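Local atomic coordinates of superoxide dismutase [Fe] (Methanothermobacter thermautotrophicus, PDB entry 1MA1), a protein that destroys superoxide radicals by converting them, with protons, into hydrogen peroxide and dioxygen at a single iron centre in each subunit of a homotetramer. Residues A[29-32]-A[33-37]; A[77-80]-A[81-85]; A[166-170]-A[171-175]. All coordinates share one frame; numbering follows the deposited sequence.

Contact 1. Residues A[29-32]-A[33-37]. With FE (Fe (III) ion), chain G.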
loop_
_atom_site.group_PDB
_atom_site.type_symbol
_atom_site.label_atom_id
_atom_site.label_comp_id
_atom_site.label_asym_id
_atom_site.label_seq_id
_atom_site.Cartn_x
_atom_site.Cartn_y
_atom_site.Cartn_z
ATOM N N GLN A 29 -14.366 -0.980 -26.110
ATOM C CA GLN A 29 -13.990 -0.966 -24.699
ATOM C C GLN A 29 -13.705 -2.379 -24.189
ATOM O O GLN A 29 -12.694 -2.622 -23.530
ATOM C CB GLN A 29 -15.106 -0.330 -23.860
ATOM C CG GLN A 29 -14.731 -0.169 -22.387
ATOM C CD GLN A 29 -13.549 0.770 -22.194
ATOM O OE1 GLN A 29 -13.716 1.987 -22.044
ATOM N NE2 GLN A 29 -12.342 0.211 -22.225
ATOM N N LEU A 30 -14.609 -3.303 -24.506
ATOM C CA LEU A 30 -14.535 -4.668 -24.004
ATOM C C LEU A 30 -13.361 -5.414 -24.638
ATOM O O LEU A 30 -12.669 -6.195 -23.985
ATOM C CB LEU A 30 -15.838 -5.396 -24.324
ATOM C CG LEU A 30 -16.352 -6.436 -23.331
ATOM C CD1 LEU A 30 -17.452 -7.244 -24.000
ATOM C CD2 LEU A 30 -15.226 -7.349 -22.901
ATOM N N THR A 31 -13.137 -5.175 -25.922
ATOM C CA THR A 31 -12.162 -5.948 -26.664
ATOM C C THR A 31 -10.757 -5.685 -26.152
ATOM O O THR A 31 -9.967 -6.608 -25.947
ATOM C CB THR A 31 -12.218 -5.595 -28.134
ATOM O OG1 THR A 31 -13.531 -5.886 -28.619
ATOM C CG2 THR A 31 -11.182 -6.379 -28.913
ATOM N N ILE A 32 -10.439 -4.420 -25.939
ATOM C CA ILE A 32 -9.111 -4.091 -25.479
ATOM C C ILE A 32 -8.869 -4.389 -23.977
ATOM O O ILE A 32 -7.761 -4.803 -23.607
ATOM C CB ILE A 32 -8.772 -2.605 -25.862
ATOM C CG1 ILE A 32 -7.549 -2.127 -25.091
ATOM C CG2 ILE A 32 -9.965 -1.715 -25.636
ATOM C CD1 ILE A 32 -7.115 -0.713 -25.442
ATOM N N HIS A 33 -9.893 -4.222 -23.131
ATOM C CA HIS A 33 -9.810 -4.633 -21.723
ATOM C C HIS A 33 -9.431 -6.105 -21.675
ATOM O O HIS A 33 -8.527 -6.502 -20.930
ATOM C CB HIS A 33 -11.169 -4.433 -21.005
ATOM C CG HIS A 33 -11.117 -4.504 -19.505
ATOM N ND1 HIS A 33 -12.156 -4.068 -18.723
ATOM C CD2 HIS A 33 -10.160 -4.927 -18.634
ATOM C CE1 HIS A 33 -11.852 -4.208 -17.442
ATOM N NE2 HIS A 33 -10.640 -4.730 -17.355
ATOM N N HIS A 34 -10.130 -6.911 -22.472
ATOM C CA HIS A 34 -9.942 -8.354 -22.456
ATOM C C HIS A 34 -8.612 -8.741 -23.064
ATOM O O HIS A 34 -7.864 -9.528 -22.486
ATOM C CB HIS A 34 -11.061 -9.041 -23.225
ATOM C CG HIS A 34 -10.971 -10.535 -23.213
ATOM N ND1 HIS A 34 -10.960 -11.296 -24.363
ATOM C CD2 HIS A 34 -10.888 -11.416 -22.183
ATOM C CE1 HIS A 34 -10.875 -12.573 -24.048
ATOM N NE2 HIS A 34 -10.831 -12.672 -22.729
ATOM N N GLN A 35 -8.301 -8.184 -24.228
ATOM C CA GLN A 35 -7.262 -8.768 -25.059
ATOM C C GLN A 35 -5.913 -8.165 -24.793
ATOM O O GLN A 35 -4.891 -8.780 -25.093
ATOM C CB GLN A 35 -7.582 -8.596 -26.535
ATOM C CG GLN A 35 -8.933 -9.109 -26.901
ATOM C CD GLN A 35 -8.979 -9.576 -28.323
ATOM O OE1 GLN A 35 -8.295 -9.022 -29.193
ATOM N NE2 GLN A 35 -9.793 -10.606 -28.584
ATOM N N LYS A 36 -5.913 -6.955 -24.248
ATOM C CA LYS A 36 -4.662 -6.301 -23.876
ATOM C C LYS A 36 -4.332 -6.439 -22.389
ATOM O O LYS A 36 -3.275 -6.958 -22.023
ATOM C CB LYS A 36 -4.708 -4.830 -24.256
ATOM C CG LYS A 36 -4.862 -4.612 -25.731
ATOM C CD LYS A 36 -3.751 -5.309 -26.478
ATOM C CE LYS A 36 -3.968 -5.222 -27.981
ATOM N NZ LYS A 36 -2.839 -5.805 -28.749
ATOM N N HIS A 37 -5.234 -5.984 -21.531
ATOM C CA HIS A 37 -4.933 -5.917 -20.107
ATOM C C HIS A 37 -5.037 -7.286 -19.445
ATOM O O HIS A 37 -4.084 -7.754 -18.818
ATOM C CB HIS A 37 -5.857 -4.907 -19.411
ATOM C CG HIS A 37 -5.664 -3.505 -19.899
ATOM N ND1 HIS A 37 -4.527 -2.774 -19.631
ATOM C CD2 HIS A 37 -6.418 -2.731 -20.720
ATOM C CE1 HIS A 37 -4.584 -1.617 -20.269
ATOM N NE2 HIS A 37 -5.724 -1.570 -20.937
HETATM FE FE FE G . -9.205 -4.299 -15.859
HETATM O O HOH W 1 -8.039 -4.194 -14.343
#
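Ile32 and Lys36, one helical turn apart, are brought together by their first torsions: in Ile32, CG1 stands anti to the backbone N (chi1 166°), while in Lys36, CG lies anti to the carbonyl carbon (chi1 -62°). Ile32 CG1 thus meets Lys36 CG at 3.7 Å, the two side chains crossing at about a right angle. One residue earlier in each turn, Thr31 and Gln35 run side by side in the same direction, with the methyl CG2 of Thr31 3.9 Å from Gln35 OE1. Gln35 NE2 is hydrogen-bonded to Tyr18 OH, and the hydroxyl of Thr31 to the carbonyl of Arg27.

The backbone beneath is helical, but not uniform. His33 N donates to Gln29 O at 3.3 Å and His34 N to Leu30 O at 3.0 Å, the i to i+4 pattern of an alpha-helix. Lys36 N then bonds to Ile32 O at 2.9 Å. A weak bond of 3.5 Å also joins His37 N to Ile32 O, where the helix widens into a pi-type turn over residues 33-37. His37 NE2 is hydrogen-bonded to Tyr174 OH of the second subunit, and Ile32 packs on that same tyrosine.

This turn of helix 27-57 supplies one of the two iron ligands of the alpha-hairpin domain of iron/manganese superoxide dismutases. His33, with CG anti to its N (chi1 -166°), binds iron through NE2 at 2.1 Å; His81, Asp167, His171 and a water complete the coordination. The bond to Gln29 O fixes the backbone from which the ring projects, so helix 27-57 and the metal together place this ligand.

Contact 2. Residues A[77-80]-A[81-85]. With FE (Fe (III) ion), chain G.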
loop_
_atom_site.group_PDB
_atom_site.type_symbol
_atom_site.label_atom_id
_atom_site.label_comp_id
_atom_site.label_asym_id
_atom_site.label_seq_id
_atom_site.Cartn_x
_atom_site.Cartn_y
_atom_site.Cartn_z
ATOM N N GLY A 77 -4.894 -9.707 -10.661
ATOM C CA GLY A 77 -5.384 -9.286 -11.955
ATOM C C GLY A 77 -6.102 -10.381 -12.718
ATOM O O GLY A 77 -7.236 -10.192 -13.161
ATOM N N TYR A 78 -5.449 -11.528 -12.876
ATOM C CA TYR A 78 -6.051 -12.638 -13.592
ATOM C C TYR A 78 -7.376 -13.087 -12.968
ATOM O O TYR A 78 -8.373 -13.254 -13.675
ATOM C CB TYR A 78 -5.104 -13.828 -13.618
ATOM C CG TYR A 78 -5.745 -15.079 -14.176
ATOM C CD1 TYR A 78 -5.784 -15.312 -15.544
ATOM C CD2 TYR A 78 -6.342 -16.013 -13.327
ATOM C CE1 TYR A 78 -6.393 -16.438 -16.058
ATOM C CE2 TYR A 78 -6.956 -17.137 -13.829
ATOM C CZ TYR A 78 -6.982 -17.347 -15.194
ATOM O OH TYR A 78 -7.610 -18.465 -15.684
ATOM N N VAL A 79 -7.365 -13.310 -11.655
ATOM C CA VAL A 79 -8.532 -13.837 -10.952
ATOM C C VAL A 79 -9.716 -12.872 -10.981
ATOM O O VAL A 79 -10.829 -13.284 -11.270
ATOM C CB VAL A 79 -8.216 -14.156 -9.466
ATOM C CG1 VAL A 79 -9.476 -14.582 -8.762
ATOM C CG2 VAL A 79 -7.192 -15.264 -9.366
ATOM N N LEU A 80 -9.478 -11.600 -10.690
ATOM C CA LEU A 80 -10.560 -10.611 -10.681
ATOM C C LEU A 80 -11.209 -10.379 -12.053
ATOM O O LEU A 80 -12.440 -10.241 -12.137
ATOM C CB LEU A 80 -10.059 -9.267 -10.121
ATOM C CG LEU A 80 -9.766 -9.264 -8.621
ATOM C CD1 LEU A 80 -9.100 -7.996 -8.177
ATOM C CD2 LEU A 80 -11.064 -9.453 -7.890
ATOM N N HIS A 81 -10.398 -10.333 -13.120
ATOM C CA HIS A 81 -10.970 -10.170 -14.458
ATOM C C HIS A 81 -11.792 -11.417 -14.778
ATOM O O HIS A 81 -12.860 -11.325 -15.375
ATOM C CB HIS A 81 -9.890 -9.916 -15.538
ATOM C CG HIS A 81 -9.364 -8.506 -15.562
ATOM N ND1 HIS A 81 -8.381 -8.072 -14.703
ATOM C CD2 HIS A 81 -9.652 -7.439 -16.360
ATOM C CE1 HIS A 81 -8.078 -6.809 -14.972
ATOM N NE2 HIS A 81 -8.833 -6.398 -15.976
ATOM N N LEU A 82 -11.325 -12.576 -14.340
ATOM C CA LEU A 82 -12.073 -13.804 -14.574
ATOM C C LEU A 82 -13.496 -13.753 -14.006
ATOM O O LEU A 82 -14.449 -14.076 -14.709
ATOM C CB LEU A 82 -11.355 -15.004 -13.969
ATOM C CG LEU A 82 -12.007 -16.379 -14.194
ATOM C CD1 LEU A 82 -12.022 -16.681 -15.694
ATOM C CD2 LEU A 82 -11.216 -17.471 -13.456
ATOM N N PHE A 83 -13.641 -13.363 -12.742
ATOM C CA PHE A 83 -14.963 -13.241 -12.132
ATOM C C PHE A 83 -15.758 -12.074 -12.703
ATOM O O PHE A 83 -16.986 -12.113 -12.728
ATOM C CB PHE A 83 -14.853 -13.075 -10.604
ATOM C CG PHE A 83 -14.532 -14.349 -9.867
ATOM C CD1 PHE A 83 -13.268 -14.930 -9.953
ATOM C CD2 PHE A 83 -15.496 -14.981 -9.093
ATOM C CE1 PHE A 83 -12.977 -16.112 -9.282
ATOM C CE2 PHE A 83 -15.207 -16.171 -8.420
ATOM C CZ PHE A 83 -13.946 -16.735 -8.518
ATOM N N PHE A 84 -15.050 -11.035 -13.145
ATOM C CA PHE A 84 -15.687 -9.832 -13.676
ATOM C C PHE A 84 -16.480 -10.182 -14.929
ATOM O O PHE A 84 -17.673 -9.911 -15.005
ATOM C CB PHE A 84 -14.624 -8.779 -14.005
ATOM C CG PHE A 84 -15.186 -7.475 -14.512
ATOM C CD1 PHE A 84 -16.165 -6.798 -13.794
ATOM C CD2 PHE A 84 -14.717 -6.910 -15.689
ATOM C CE1 PHE A 84 -16.666 -5.569 -14.248
ATOM C CE2 PHE A 84 -15.201 -5.685 -16.149
ATOM C CZ PHE A 84 -16.182 -5.011 -15.425
ATOM N N TRP A 85 -15.818 -10.792 -15.909
ATOM C CA TRP A 85 -16.487 -11.199 -17.142
ATOM C C TRP A 85 -17.681 -12.075 -16.793
ATOM O O TRP A 85 -18.747 -11.996 -17.411
ATOM C CB TRP A 85 -15.529 -11.983 -18.037
ATOM C CG TRP A 85 -14.238 -11.300 -18.330
ATOM C CD1 TRP A 85 -13.008 -11.874 -18.353
ATOM C CD2 TRP A 85 -14.046 -9.923 -18.659
ATOM N NE1 TRP A 85 -12.047 -10.940 -18.672
ATOM C CE2 TRP A 85 -12.658 -9.732 -18.866
ATOM C CE3 TRP A 85 -14.906 -8.830 -18.802
ATOM C CZ2 TRP A 85 -12.118 -8.501 -19.204
ATOM C CZ3 TRP A 85 -14.365 -7.598 -19.143
ATOM C CH2 TRP A 85 -12.985 -7.443 -19.338
HETATM FE FE FE G . -9.205 -4.299 -15.859
HETATM O O HOH W 1 -8.039 -4.194 -14.343
#
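Gly77 O is gripped by two donors from His81, four residues further along. The side-chain ND1 donates to it at 2.9 Å with an N-H...O angle of 157°, and the backbone N at 3.2 Å, the two arriving from opposite faces of the carbonyl plane. Gly77 O lies at the edge of the imidazole, close to the ring plane, so the bond to ND1, together with the 2.1 Å iron bond at NE2, holds the rotation of the ring. This is a second-shell carbonyl positioning a first-shell ligand, and a donating ND1 would be expected to make NE2 a somewhat stronger electron donor to the metal.

Leu82, Phe83 and Phe84 repeat the i to i+4 backbone pattern, as with Leu82 N to Tyr78 O at 3.1 Å. All of it belongs to helix 64-86, in the alpha-hairpin domain of the iron/manganese superoxide dismutases, where His81 NE2 binds iron beside His33 of helix 27-57.

On the flank turned from the iron, Val79 and Phe83 lie side by side, Val79 CG1 touching Phe83 CE1 at 3.9 Å. The carbonyl oxygen of the valine sits at the edge of the phenyl ring. Tyr78 CE2 meets Leu82 CD2 more loosely, at 4.3 Å. This flank is covered by the third subunit, whose His159 meets the ring of Phe83 and whose Phe160 packs on Val79, while Phe84 leans on strand 164-167.

Contact 3. Residues A[166-170]-A[171-175]. With FE (Fe (III) ion), chain G.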
loop_
_atom_site.group_PDB
_atom_site.type_symbol
_atom_site.label_atom_id
_atom_site.label_comp_id
_atom_site.label_asym_id
_atom_site.label_seq_id
_atom_site.Cartn_x
_atom_site.Cartn_y
_atom_site.Cartn_z
ATOM N N LEU A 166 -16.571 -5.581 -9.651
ATOM C CA LEU A 166 -16.691 -4.474 -10.593
ATOM C C LEU A 166 -15.343 -3.766 -10.827
ATOM O O LEU A 166 -14.819 -3.111 -9.923
ATOM C CB LEU A 166 -17.726 -3.474 -10.057
ATOM C CG LEU A 166 -17.826 -2.153 -10.801
ATOM C CD1 LEU A 166 -18.059 -2.421 -12.281
ATOM C CD2 LEU A 166 -18.931 -1.315 -10.183
ATOM N N ASP A 167 -14.781 -3.903 -12.030
ATOM C CA ASP A 167 -13.485 -3.300 -12.329
ATOM C C ASP A 167 -13.674 -1.790 -12.404
ATOM O O ASP A 167 -14.623 -1.300 -13.014
ATOM C CB ASP A 167 -12.908 -3.855 -13.651
ATOM C CG ASP A 167 -11.455 -3.422 -13.898
ATOM O OD1 ASP A 167 -10.946 -2.646 -13.071
ATOM O OD2 ASP A 167 -10.815 -3.834 -14.914
ATOM N N VAL A 168 -12.766 -1.050 -11.789
ATOM C CA VAL A 168 -12.866 0.387 -11.834
ATOM C C VAL A 168 -11.485 1.022 -12.066
ATOM O O VAL A 168 -11.313 2.247 -11.950
ATOM C CB VAL A 168 -13.544 0.877 -10.520
ATOM C CG1 VAL A 168 -12.504 1.179 -9.434
ATOM C CG2 VAL A 168 -14.452 2.043 -10.820
ATOM N N TRP A 169 -10.503 0.183 -12.402
ATOM C CA TRP A 169 -9.352 0.628 -13.194
ATOM C C TRP A 169 -9.815 1.536 -14.338
ATOM O O TRP A 169 -10.849 1.295 -14.956
ATOM C CB TRP A 169 -8.595 -0.563 -13.806
ATOM C CG TRP A 169 -7.744 -1.339 -12.845
ATOM C CD1 TRP A 169 -8.165 -2.055 -11.762
ATOM C CD2 TRP A 169 -6.319 -1.486 -12.892
ATOM N NE1 TRP A 169 -7.101 -2.632 -11.133
ATOM C CE2 TRP A 169 -5.951 -2.304 -11.804
ATOM C CE3 TRP A 169 -5.318 -1.009 -13.753
ATOM C CZ2 TRP A 169 -4.614 -2.656 -11.549
ATOM C CZ3 TRP A 169 -3.991 -1.360 -13.498
ATOM C CH2 TRP A 169 -3.657 -2.174 -12.405
ATOM N N GLU A 170 -9.037 2.570 -14.631
ATOM C CA GLU A 170 -9.416 3.490 -15.679
ATOM C C GLU A 170 -9.506 2.784 -17.041
ATOM O O GLU A 170 -10.371 3.127 -17.865
ATOM C CB GLU A 170 -8.441 4.671 -15.713
ATOM C CG GLU A 170 -8.532 5.527 -14.434
ATOM C CD GLU A 170 -7.529 6.685 -14.371
ATOM O OE1 GLU A 170 -6.313 6.461 -14.575
ATOM O OE2 GLU A 170 -7.953 7.828 -14.103
ATOM N N HIS A 171 -8.650 1.786 -17.276
ATOM C CA HIS A 171 -8.724 1.069 -18.548
ATOM C C HIS A 171 -10.082 0.410 -18.791
ATOM O O HIS A 171 -10.419 0.077 -19.920
ATOM C CB HIS A 171 -7.532 0.054 -18.736
ATOM C CG HIS A 171 -7.469 -1.092 -17.765
ATOM N ND1 HIS A 171 -6.266 -1.601 -17.339
ATOM C CD2 HIS A 171 -8.423 -1.879 -17.204
ATOM C CE1 HIS A 171 -6.473 -2.650 -16.559
ATOM N NE2 HIS A 171 -7.777 -2.847 -16.453
ATOM N N ALA A 172 -10.875 0.241 -17.747
ATOM C CA ALA A 172 -12.131 -0.473 -17.920
ATOM C C ALA A 172 -13.229 0.418 -18.528
ATOM O O ALA A 172 -14.254 -0.084 -18.976
ATOM C CB ALA A 172 -12.594 -1.071 -16.575
ATOM N N TYR A 173 -13.019 1.734 -18.540
ATOM C CA TYR A 173 -14.099 2.644 -18.892
ATOM C C TYR A 173 -13.667 3.908 -19.625
ATOM O O TYR A 173 -14.511 4.665 -20.122
ATOM C CB TYR A 173 -14.890 3.035 -17.646
ATOM C CG TYR A 173 -14.096 3.779 -16.585
ATOM C CD1 TYR A 173 -13.817 5.143 -16.711
ATOM C CD2 TYR A 173 -13.642 3.117 -15.434
ATOM C CE1 TYR A 173 -13.120 5.819 -15.724
ATOM C CE2 TYR A 173 -12.935 3.792 -14.440
ATOM C CZ TYR A 173 -12.681 5.133 -14.584
ATOM O OH TYR A 173 -12.009 5.794 -13.584
ATOM N N TYR A 174 -12.364 4.153 -19.692
ATOM C CA TYR A 174 -11.934 5.455 -20.164
ATOM C C TYR A 174 -12.311 5.693 -21.624
ATOM O O TYR A 174 -12.560 6.833 -22.027
ATOM C CB TYR A 174 -10.429 5.659 -19.984
ATOM C CG TYR A 174 -10.115 7.091 -19.609
ATOM C CD1 TYR A 174 -10.319 7.549 -18.296
ATOM C CD2 TYR A 174 -9.650 7.998 -20.564
ATOM C CE1 TYR A 174 -10.072 8.870 -17.945
ATOM C CE2 TYR A 174 -9.390 9.328 -20.225
ATOM C CZ TYR A 174 -9.610 9.752 -18.911
ATOM O OH TYR A 174 -9.398 11.060 -18.561
ATOM N N ILE A 175 -12.369 4.626 -22.410
ATOM C CA ILE A 175 -12.738 4.746 -23.816
ATOM C C ILE A 175 -14.189 5.187 -23.953
ATOM O O ILE A 175 -14.481 6.095 -24.721
ATOM C CB ILE A 175 -12.522 3.398 -24.575
ATOM C CG1 ILE A 175 -11.018 3.097 -24.690
ATOM C CG2 ILE A 175 -13.121 3.471 -25.949
ATOM C CD1 ILE A 175 -10.710 1.779 -25.352
HETATM FE FE FE G . -9.205 -4.299 -15.859
HETATM O O HOH W 1 -8.039 -4.194 -14.343
#
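Asp167 and His171 are joined through iron, which binds Asp167 OD2 at 1.9 Å and His171 NE2 at 2.1 Å. The carboxylate and the imidazole stand almost perpendicular, their planes 87° apart, and OD2 lies at the edge of the ring. His33, His81 and a water supply the remaining ligands. The run Asp167, Trp169, Glu170, His171 and Tyr174 matches the Asp-x-Trp-Glu-His-x-x-Tyr signature of iron/manganese superoxide dismutases, which carries two of the metal ligands.

Among the hydrogen bonds, the other oxygen of the aspartate, OD1, accepts the backbone N of Trp169 at 2.9 Å, forming an Asx turn that, with the iron bond at OD2, helps hold the carboxylate as the chain leaves its strand. Ala172 N bonds to Trp169 O at 3.0 Å. Glu170 O accepts from both Tyr173 N and Tyr174 N. These bonds wind the loop into the helix for which Tyr173 is the N-cap residue.

Ring contacts are largely of the CH-pi kind. Trp169 CB sits over one face of the His171 imidazole, 3.8 Å from its centroid, and Glu170 CA covers a face of the Tyr173 ring at 4.1 Å. The five-membered ring of Trp169 runs near parallel to that of His171 (planes at 19°), but slid so far aside that they barely overlap. His171 reaches this position with CG between the backbone N and the carbonyl carbon (chi1 64°).

The buried Glu170 reaches into the interface with the second subunit: its OE1 accepts the backbone N of His171 of that subunit, and the reverse bond is made in return. Within the chain, the loop connects strand 164-167, paired to strand 131-138, with helix 174-177, while helix 181-188 packs against Ala172 and helix 27-57 lies against His171.

The three contacts share one iron and its water, yet differ in depth. Contact 2 is buried and lies nearest the centre of the chain; contact 3 is buried too, whereas contact 1 is partly buried, with Lys36 exposed. Contacts 1 and 2 sit on successive helices of the alpha-hairpin domain and give one histidine each; contact 3, a loop between strand 164-167 and helix 174-177 in the C-terminal domain, gives two ligands, so the metal clasps the domains together. Regular i to i+4 bonds dominate the helical pair, while the loop relies on an Asx turn and ring faces. Contacts 1 and 3 both border the second subunit, contact 2 the third.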